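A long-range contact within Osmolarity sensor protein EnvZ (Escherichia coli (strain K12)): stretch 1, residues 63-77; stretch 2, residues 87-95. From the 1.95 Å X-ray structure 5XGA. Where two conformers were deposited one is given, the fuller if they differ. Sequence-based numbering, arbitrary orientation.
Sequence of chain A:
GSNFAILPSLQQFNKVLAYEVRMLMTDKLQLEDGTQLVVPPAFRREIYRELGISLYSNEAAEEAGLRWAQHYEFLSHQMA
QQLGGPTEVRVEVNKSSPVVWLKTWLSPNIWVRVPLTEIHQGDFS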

ATOM      1  N   GLU A  63      -4.840   6.285  16.877  1.00 49.53           N
ATOM      2  CA  GLU A  63      -6.124   6.905  17.189  1.00 49.14           C
ATOM      3  C   GLU A  63      -7.076   6.969  15.986  1.00 54.27           C
ATOM      4  O   GLU A  63      -8.281   7.141  16.157  1.00 60.66           O
ATOM      5  CB  GLU A  63      -5.895   8.314  17.756  1.00 55.41           C
ATOM      6  CG  GLU A  63      -5.036   8.343  19.025  1.00 55.80           C
ATOM      7  CD  GLU A  63      -4.616   9.747  19.437  1.00 62.23           C
ATOM      8  OE1 GLU A  63      -5.039  10.720  18.773  1.00 59.67           O
ATOM      9  OE2 GLU A  63      -3.852   9.876  20.422  1.00 61.56           O
ATOM     10  N   ALA A  64      -6.555   6.813  14.775  1.00 40.22           N
ATOM     11  CA  ALA A  64      -7.368   7.079  13.588  1.00 41.07           C
ATOM     12  C   ALA A  64      -7.996   5.823  12.982  1.00 45.04           C
ATOM     13  O   ALA A  64      -8.781   5.909  12.026  1.00 44.95           O
ATOM     14  CB  ALA A  64      -6.544   7.790  12.550  1.00 42.08           C
ATOM     15  N   GLY A  65      -7.656   4.663  13.533  1.00 34.06           N
ATOM     16  CA  GLY A  65      -8.227   3.411  13.066  1.00 33.92           C
ATOM     17  C   GLY A  65      -7.270   2.239  13.165  1.00 33.94           C
ATOM     18  O   GLY A  65      -7.675   1.080  13.077  1.00 33.86           O
ATOM     19  N   LEU A  66      -5.992   2.543  13.341  1.00 30.89           N
ATOM     20  CA  LEU A  66      -4.977   1.503  13.424  1.00 31.61           C
ATOM     21  C   LEU A  66      -5.259   0.547  14.575  1.00 36.43           C
ATOM     22  O   LEU A  66      -5.004  -0.647  14.482  1.00 34.65           O
ATOM     23  CB  LEU A  66      -3.594   2.124  13.589  1.00 28.64           C
ATOM     24  CG  LEU A  66      -2.467   1.110  13.778  1.00 34.85           C
ATOM     25  CD1 LEU A  66      -2.350   0.218  12.554  1.00 33.70           C
ATOM     26  CD2 LEU A  66      -1.164   1.825  14.058  1.00 31.60           C
ATOM     27  N   ARG A  67      -5.809   1.070  15.664  1.00 42.55           N
ATOM     28  CA  ARG A  67      -5.953   0.259  16.864  1.00 41.42           C
ATOM     29  C   ARG A  67      -6.935  -0.889  16.676  1.00 45.97           C
ATOM     30  O   ARG A  67      -6.812  -1.924  17.325  1.00 54.01           O
ATOM     31  CB  ARG A  67      -6.368   1.134  18.042  1.00 59.98           C
ATOM     32  CG  ARG A  67      -5.180   1.704  18.807  1.00 65.08           C
ATOM     33  CD  ARG A  67      -4.713   0.753  19.885  1.00 62.59           C
ATOM     34  NE  ARG A  67      -5.828   0.335  20.729  1.00 73.49           N
ATOM     35  CZ  ARG A  67      -6.246   0.993  21.808  1.00 79.04           C
ATOM     36  NH1 ARG A  67      -5.637   2.109  22.191  1.00 79.05           N
ATOM     37  NH2 ARG A  67      -7.273   0.533  22.507  1.00 74.52           N
ATOM     38  N   TRP A  68      -7.890  -0.720  15.769  1.00 44.50           N
ATOM     39  CA  TRP A  68      -8.870  -1.767  15.499  1.00 44.44           C
ATOM     40  C   TRP A  68      -8.395  -2.686  14.376  1.00 42.79           C
ATOM     41  O   TRP A  68      -8.984  -3.735  14.117  1.00 46.53           O
ATOM     42  CB  TRP A  68     -10.218  -1.145  15.136  1.00 53.41           C
ATOM     43  CG  TRP A  68     -10.558   0.066  15.964  1.00 61.54           C
ATOM     44  CD1 TRP A  68     -10.999   1.279  15.509  1.00 60.07           C
ATOM     45  CD2 TRP A  68     -10.459   0.186  17.391  1.00 68.98           C
ATOM     46  NE1 TRP A  68     -11.192   2.140  16.565  1.00 70.62           N
ATOM     47  CE2 TRP A  68     -10.867   1.494  17.731  1.00 75.17           C
ATOM     48  CE3 TRP A  68     -10.070  -0.689  18.415  1.00 72.73           C
ATOM     49  CZ2 TRP A  68     -10.894   1.949  19.053  1.00 78.06           C
ATOM     50  CZ3 TRP A  68     -10.100  -0.235  19.729  1.00 73.69           C
ATOM     51  CH2 TRP A  68     -10.509   1.072  20.035  1.00 77.49           C
ATOM     52  N   ALA A  69      -7.324  -2.274  13.711  1.00 30.28           N
ATOM     53  CA  ALA A  69      -6.805  -2.989  12.555  1.00 37.44           C
ATOM     54  C   ALA A  69      -6.076  -4.270  12.967  1.00 35.88           C
ATOM     55  O   ALA A  69      -5.270  -4.255  13.894  1.00 36.98           O
ATOM     56  CB  ALA A  69      -5.869  -2.078  11.761  1.00 27.27           C
ATOM     57  N   GLN A  70      -6.343  -5.369  12.269  1.00 30.93           N
ATOM     58  CA  GLN A  70      -5.729  -6.650  12.625  1.00 38.91           C
ATOM     59  C   GLN A  70      -4.636  -7.051  11.643  1.00 32.30           C
ATOM     60  O   GLN A  70      -4.748  -6.783  10.449  1.00 27.52           O
ATOM     61  CB  GLN A  70      -6.791  -7.750  12.688  1.00 44.64           C
ATOM     62  CG  GLN A  70      -8.151  -7.274  13.210  1.00 57.00           C
ATOM     63  CD  GLN A  70      -9.199  -7.183  12.106  1.00 60.83           C
ATOM     64  OE1 GLN A  70      -9.572  -6.089  11.663  1.00 54.48           O
ATOM     65  NE2 GLN A  70      -9.679  -8.339  11.655  1.00 65.19           N
ATOM     66  N   HIS A  71      -3.596  -7.706  12.152  1.00 30.14           N
ATOM     67  CA  HIS A  71      -2.483  -8.165  11.332  1.00 28.97           C
ATOM     68  C   HIS A  71      -2.950  -9.207  10.324  1.00 31.19           C
ATOM     69  O   HIS A  71      -3.663 -10.133  10.668  1.00 29.90           O
ATOM     70  CB  HIS A  71      -1.366  -8.732  12.224  1.00 32.83           C
ATOM     71  CG  HIS A  71      -0.282  -9.453  11.477  1.00 33.28           C
ATOM     72  ND1 HIS A  71       0.826  -8.813  10.965  1.00 31.26           N
ATOM     73  CD2 HIS A  71      -0.125 -10.767  11.182  1.00 36.94           C
ATOM     74  CE1 HIS A  71       1.609  -9.698  10.371  1.00 32.88           C
ATOM     75  NE2 HIS A  71       1.055 -10.890  10.487  1.00 29.21           N
ATOM     76  N   TYR A  72      -2.572  -9.026   9.064  1.00 28.75           N
ATOM     77  CA  TYR A  72      -2.820 -10.027   8.027  1.00 28.86           C
ATOM     78  C   TYR A  72      -1.499 -10.633   7.558  1.00 30.24           C
ATOM     79  O   TYR A  72      -0.693  -9.957   6.919  1.00 24.38           O
ATOM     80  CB  TYR A  72      -3.556  -9.410   6.844  1.00 30.30           C
ATOM     81  CG  TYR A  72      -5.049  -9.359   7.039  1.00 33.19           C
ATOM     82  CD1 TYR A  72      -5.604  -8.664   8.109  1.00 29.81           C
ATOM     83  CD2 TYR A  72      -5.903  -9.997   6.152  1.00 36.40           C
ATOM     84  CE1 TYR A  72      -6.978  -8.610   8.283  1.00 35.51           C
ATOM     85  CE2 TYR A  72      -7.275  -9.949   6.320  1.00 37.59           C
ATOM     86  CZ  TYR A  72      -7.803  -9.257   7.383  1.00 37.97           C
ATOM     87  OH  TYR A  72      -9.167  -9.215   7.547  1.00 43.14           O
ATOM     88  N   GLU A  73      -1.288 -11.905   7.874  1.00 26.80           N
ATOM     89  CA  GLU A  73       0.008 -12.533   7.678  1.00 26.16           C
ATOM     90  C   GLU A  73       0.291 -12.745   6.205  1.00 28.99           C
ATOM     91  O   GLU A  73       1.365 -12.396   5.716  1.00 25.92           O
ATOM     92  CB  GLU A  73       0.074 -13.862   8.437  1.00 35.55           C
ATOM     93  CG  GLU A  73       1.382 -14.635   8.289  1.00 30.43           C
ATOM     94  CD  GLU A  73       2.540 -14.036   9.070  1.00 36.77           C
ATOM     95  OE1 GLU A  73       2.347 -13.003   9.743  1.00 36.54           O
ATOM     96  OE2 GLU A  73       3.657 -14.600   9.001  1.00 34.40           O
ATOM     97  N   PHE A  74      -0.669 -13.313   5.483  1.00 26.84           N
ATOM     98  CA  PHE A  74      -0.434 -13.548   4.071  1.00 28.39           C
ATOM     99  C   PHE A  74      -0.278 -12.223   3.331  1.00 30.12           C
ATOM    100  O   PHE A  74       0.654 -12.055   2.547  1.00 28.08           O
ATOM    101  CB  PHE A  74      -1.551 -14.379   3.442  1.00 31.23           C
ATOM    102  CG  PHE A  74      -1.344 -14.631   1.982  1.00 37.45           C
ATOM    103  CD1 PHE A  74      -0.342 -15.490   1.553  1.00 39.83           C
ATOM    104  CD2 PHE A  74      -2.124 -13.988   1.032  1.00 33.06           C
ATOM    105  CE1 PHE A  74      -0.130 -15.715   0.197  1.00 42.66           C
ATOM    106  CE2 PHE A  74      -1.920 -14.212  -0.319  1.00 35.98           C
ATOM    107  CZ  PHE A  74      -0.920 -15.074  -0.735  1.00 33.71           C
ATOM    108  N   LEU A  75      -1.178 -11.276   3.578  1.00 26.96           N
ATOM    109  CA  LEU A  75      -1.066  -9.978   2.909  1.00 26.38           C
ATOM    110  C   LEU A  75       0.285  -9.322   3.204  1.00 20.12           C
ATOM    111  O   LEU A  75       0.893  -8.712   2.322  1.00 20.87           O
ATOM    112  CB  LEU A  75      -2.196  -9.044   3.335  1.00 24.02           C
ATOM    113  CG  LEU A  75      -3.648  -9.459   3.050  1.00 25.66           C
ATOM    114  CD1 LEU A  75      -4.567  -8.321   3.426  1.00 25.74           C
ATOM    115  CD2 LEU A  75      -3.862  -9.870   1.587  1.00 28.19           C
ATOM    116  N   SER A  76       0.743  -9.428   4.451  1.00 21.47           N
ATOM    117  CA  SER A  76       2.021  -8.826   4.823  1.00 22.33           C
ATOM    118  C   SER A  76       3.185  -9.465   4.056  1.00 19.96           C
ATOM    119  O   SER A  76       4.089  -8.773   3.598  1.00 24.26           O
ATOM    120  CB  SER A  76       2.254  -8.940   6.338  1.00 24.54           C
ATOM    121  OG  SER A  76       1.207  -8.312   7.071  1.00 24.36           O
ATOM    122  N   HIS A  77       3.184 -10.787   3.935  1.00 23.14           N
ATOM    123  CA  HIS A  77       4.257 -11.458   3.195  1.00 23.49           C
ATOM    124  C   HIS A  77       4.169 -11.143   1.699  1.00 28.98           C
ATOM    125  O   HIS A  77       5.182 -10.879   1.040  1.00 25.11           O
ATOM    126  CB  HIS A  77       4.203 -12.964   3.411  1.00 27.86           C
ATOM    127  CG  HIS A  77       4.902 -13.417   4.647  1.00 31.62           C
ATOM    128  ND1 HIS A  77       6.247 -13.725   4.670  1.00 38.20           N
ATOM    129  CD2 HIS A  77       4.451 -13.605   5.909  1.00 29.60           C
ATOM    130  CE1 HIS A  77       6.592 -14.091   5.892  1.00 31.18           C
ATOM    131  NE2 HIS A  77       5.520 -14.023   6.663  1.00 33.56           N
ATOM    132  N   THR A  87       7.772  -5.898   5.785  0.59 25.89           N
ATOM    133  CA  THR A  87       6.575  -5.080   5.751  0.59 22.28           C
ATOM    134  C   THR A  87       5.528  -5.600   6.723  0.59 23.44           C
ATOM    135  O   THR A  87       5.500  -6.789   7.046  0.59 23.43           O
ATOM    136  CB  THR A  87       5.998  -5.038   4.324  0.59 23.79           C
ATOM    137  OG1 THR A  87       7.023  -4.613   3.415  0.59 24.18           O
ATOM    138  CG2 THR A  87       4.822  -4.091   4.242  0.59 21.16           C
ATOM    139  N   GLU A  88       4.672  -4.698   7.195  1.00 23.73           N
ATOM    140  CA  GLU A  88       3.517  -5.079   7.982  1.00 19.54           C
ATOM    141  C   GLU A  88       2.256  -4.542   7.292  1.00 23.40           C
ATOM    142  O   GLU A  88       2.194  -3.369   6.958  1.00 21.60           O
ATOM    143  CB  GLU A  88       3.630  -4.530   9.408  1.00 21.56           C
ATOM    144  CG  GLU A  88       2.330  -4.494  10.206  1.00 35.12           C
ATOM    145  CD  GLU A  88       1.901  -5.846  10.711  1.00 37.52           C
ATOM    146  OE1 GLU A  88       1.947  -6.805   9.919  1.00 39.87           O
ATOM    147  OE2 GLU A  88       1.510  -5.948  11.896  1.00 39.50           O
ATOM    148  N   VAL A  89       1.276  -5.411   7.064  1.00 21.50           N
ATOM    149  CA  VAL A  89      -0.021  -4.988   6.561  1.00 23.68           C
ATOM    150  C   VAL A  89      -1.078  -5.323   7.602  1.00 24.92           C
ATOM    151  O   VAL A  89      -1.207  -6.472   8.022  1.00 23.80           O
ATOM    152  CB  VAL A  89      -0.382  -5.669   5.221  1.00 20.35           C
ATOM    153  CG1 VAL A  89      -1.847  -5.412   4.862  1.00 26.24           C
ATOM    154  CG2 VAL A  89       0.579  -5.208   4.088  1.00 19.24           C
ATOM    155  N   ARG A  90      -1.830  -4.314   8.020  1.00 20.09           N
ATOM    156  CA  ARG A  90      -2.965  -4.537   8.909  1.00 20.51           C
ATOM    157  C   ARG A  90      -4.228  -4.051   8.226  1.00 25.64           C
ATOM    158  O   ARG A  90      -4.181  -3.103   7.430  1.00 27.88           O
ATOM    159  CB  ARG A  90      -2.760  -3.817  10.243  1.00 23.59           C
ATOM    160  CG  ARG A  90      -1.560  -4.307  11.022  1.00 25.63           C
ATOM    161  CD  ARG A  90      -1.595  -3.828  12.461  1.00 29.57           C
ATOM    162  NE  ARG A  90      -0.260  -3.906  13.041  1.00 31.64           N
ATOM    163  CZ  ARG A  90       0.140  -3.197  14.087  1.00 37.57           C
ATOM    164  NH1 ARG A  90      -0.704  -2.360  14.677  1.00 29.71           N
ATOM    165  NH2 ARG A  90       1.383  -3.320  14.536  1.00 32.45           N
ATOM    166  N   VAL A  91      -5.360  -4.692   8.505  1.00 24.51           N
ATOM    167  CA  VAL A  91      -6.597  -4.274   7.849  1.00 21.95           C
ATOM    168  C   VAL A  91      -7.692  -3.977   8.853  1.00 33.06           C
ATOM    169  O   VAL A  91      -8.009  -4.793   9.731  1.00 29.20           O
ATOM    170  CB  VAL A  91      -7.126  -5.319   6.855  1.00 23.83           C
ATOM    171  CG1 VAL A  91      -8.391  -4.781   6.160  1.00 26.13           C
ATOM    172  CG2 VAL A  91      -6.053  -5.672   5.818  1.00 22.86           C
ATOM    173  N   GLU A  92      -8.254  -2.788   8.694  1.00 25.78           N
ATOM    174  CA  GLU A  92      -9.368  -2.314   9.494  1.00 37.92           C
ATOM    175  C   GLU A  92     -10.617  -2.627   8.704  1.00 42.59           C
ATOM    176  O   GLU A  92     -10.931  -1.953   7.714  1.00 36.64           O
ATOM    177  CB  GLU A  92      -9.203  -0.817   9.780  1.00 38.75           C
ATOM    178  CG  GLU A  92     -10.398  -0.082  10.301  1.00 42.05           C
ATOM    179  CD  GLU A  92     -10.095   1.393  10.471  1.00 40.48           C
ATOM    180  OE1 GLU A  92     -10.956   2.131  10.982  1.00 43.83           O
ATOM    181  OE2 GLU A  92      -8.981   1.816  10.087  1.00 31.46           O
ATOM    182  N   VAL A  93     -11.290  -3.701   9.099  1.00 43.14           N
ATOM    183  CA  VAL A  93     -12.457  -4.165   8.365  1.00 53.67           C
ATOM    184  C   VAL A  93     -13.693  -3.485   8.921  1.00 56.11           C
ATOM    185  O   VAL A  93     -14.814  -3.744   8.483  1.00 63.50           O
ATOM    186  CB  VAL A  93     -12.597  -5.693   8.423  1.00 53.49           C
ATOM    187  CG1 VAL A  93     -11.564  -6.345   7.503  1.00 53.00           C
ATOM    188  CG2 VAL A  93     -12.443  -6.190   9.856  1.00 58.72           C
ATOM    189  N   ASN A  94     -13.468  -2.602   9.889  1.00 58.47           N
ATOM    190  CA  ASN A  94     -14.486  -1.648  10.299  1.00 60.65           C
ATOM    191  C   ASN A  94     -14.709  -0.669   9.153  1.00 62.68           C
ATOM    192  O   ASN A  94     -13.946  -0.662   8.180  1.00 61.45           O
ATOM    193  CB  ASN A  94     -14.079  -0.900  11.580  1.00 59.06           C
ATOM    194  CG  ASN A  94     -12.779  -1.423  12.191  1.00 60.63           C
ATOM    195  OD1 ASN A  94     -12.335  -2.539  11.902  1.00 55.45           O
ATOM    196  ND2 ASN A  94     -12.168  -0.610  13.048  1.00 58.79           N
ATOM    197  N   LYS A  95     -15.749   0.154   9.271  1.00 65.37           N
ATOM    198  CA  LYS A  95     -16.129   1.087   8.212  1.00 63.35           C
ATOM    199  C   LYS A  95     -16.686   0.304   7.021  1.00 68.83           C
ATOM    200  O   LYS A  95     -16.914   0.862   5.944  1.00 71.68           O
ATOM    201  CB  LYS A  95     -14.937   1.956   7.788  1.00 64.52           C
ATOM    202  CG  LYS A  95     -14.244   2.675   8.941  1.00 61.67           C
ATOM    203  CD  LYS A  95     -12.808   3.062   8.591  1.00 52.57           C
ATOM    204  CE  LYS A  95     -12.714   4.491   8.068  1.00 51.38           C
ATOM    205  NZ  LYS A  95     -13.495   4.693   6.819  1.00 54.55           N
TER
HETATM  206  O   HOH W   1      -9.235   4.741   9.449  1.00 33.94           O
HETATM  207  O   HOH W   2      -3.541  -2.622  15.180  1.00 40.25           O

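A short antiparallel β pairing, extended by a helix that packs its first turn against the same strand, joins the two stretches and buries 792 Å² in all. Gln 70 and Val 91 form the hydrogen-bonded pair: Gln 70 N donates to Val 91 O (3.1 Å) and Val 91 N to Gln 70 O (2.9 Å). Tyr 72 N then reaches Val 89 O at 3.1 Å, carrying the ladder to the threshold of the helix.

There Ser 76 takes over. Its hydroxyl donates to Tyr 72 O and accepts from Val 89 N (Ser 76 OG to Val 89 N, 2.9 Å), so a small side chain that can both give and take satisfies a strand amide facing a helix.

Beside these polar links lies an apolar layer. Val 91 sets CG2 over one face of the Tyr 72 ring, and Leu 75 CD1 meets that same CG2 at 3.9 Å; Val 89 packs on Leu 75, its CG1 4.0 Å from Leu 75 CB. Compact β-branched valines suit an extended strand and fill this space without polar groups to satisfy.

On the face of the sheet opposite Gln 70 and Val 91 lie His 71 and Arg 90. His 71 ND1 donates to Glu 88 OE2 (3.1 Å), which also receives Arg 90 NE (2.9 Å) in a salt bridge, so one carboxylate accepts from both, crossing to His 71 and, within its own strand, holding Arg 90.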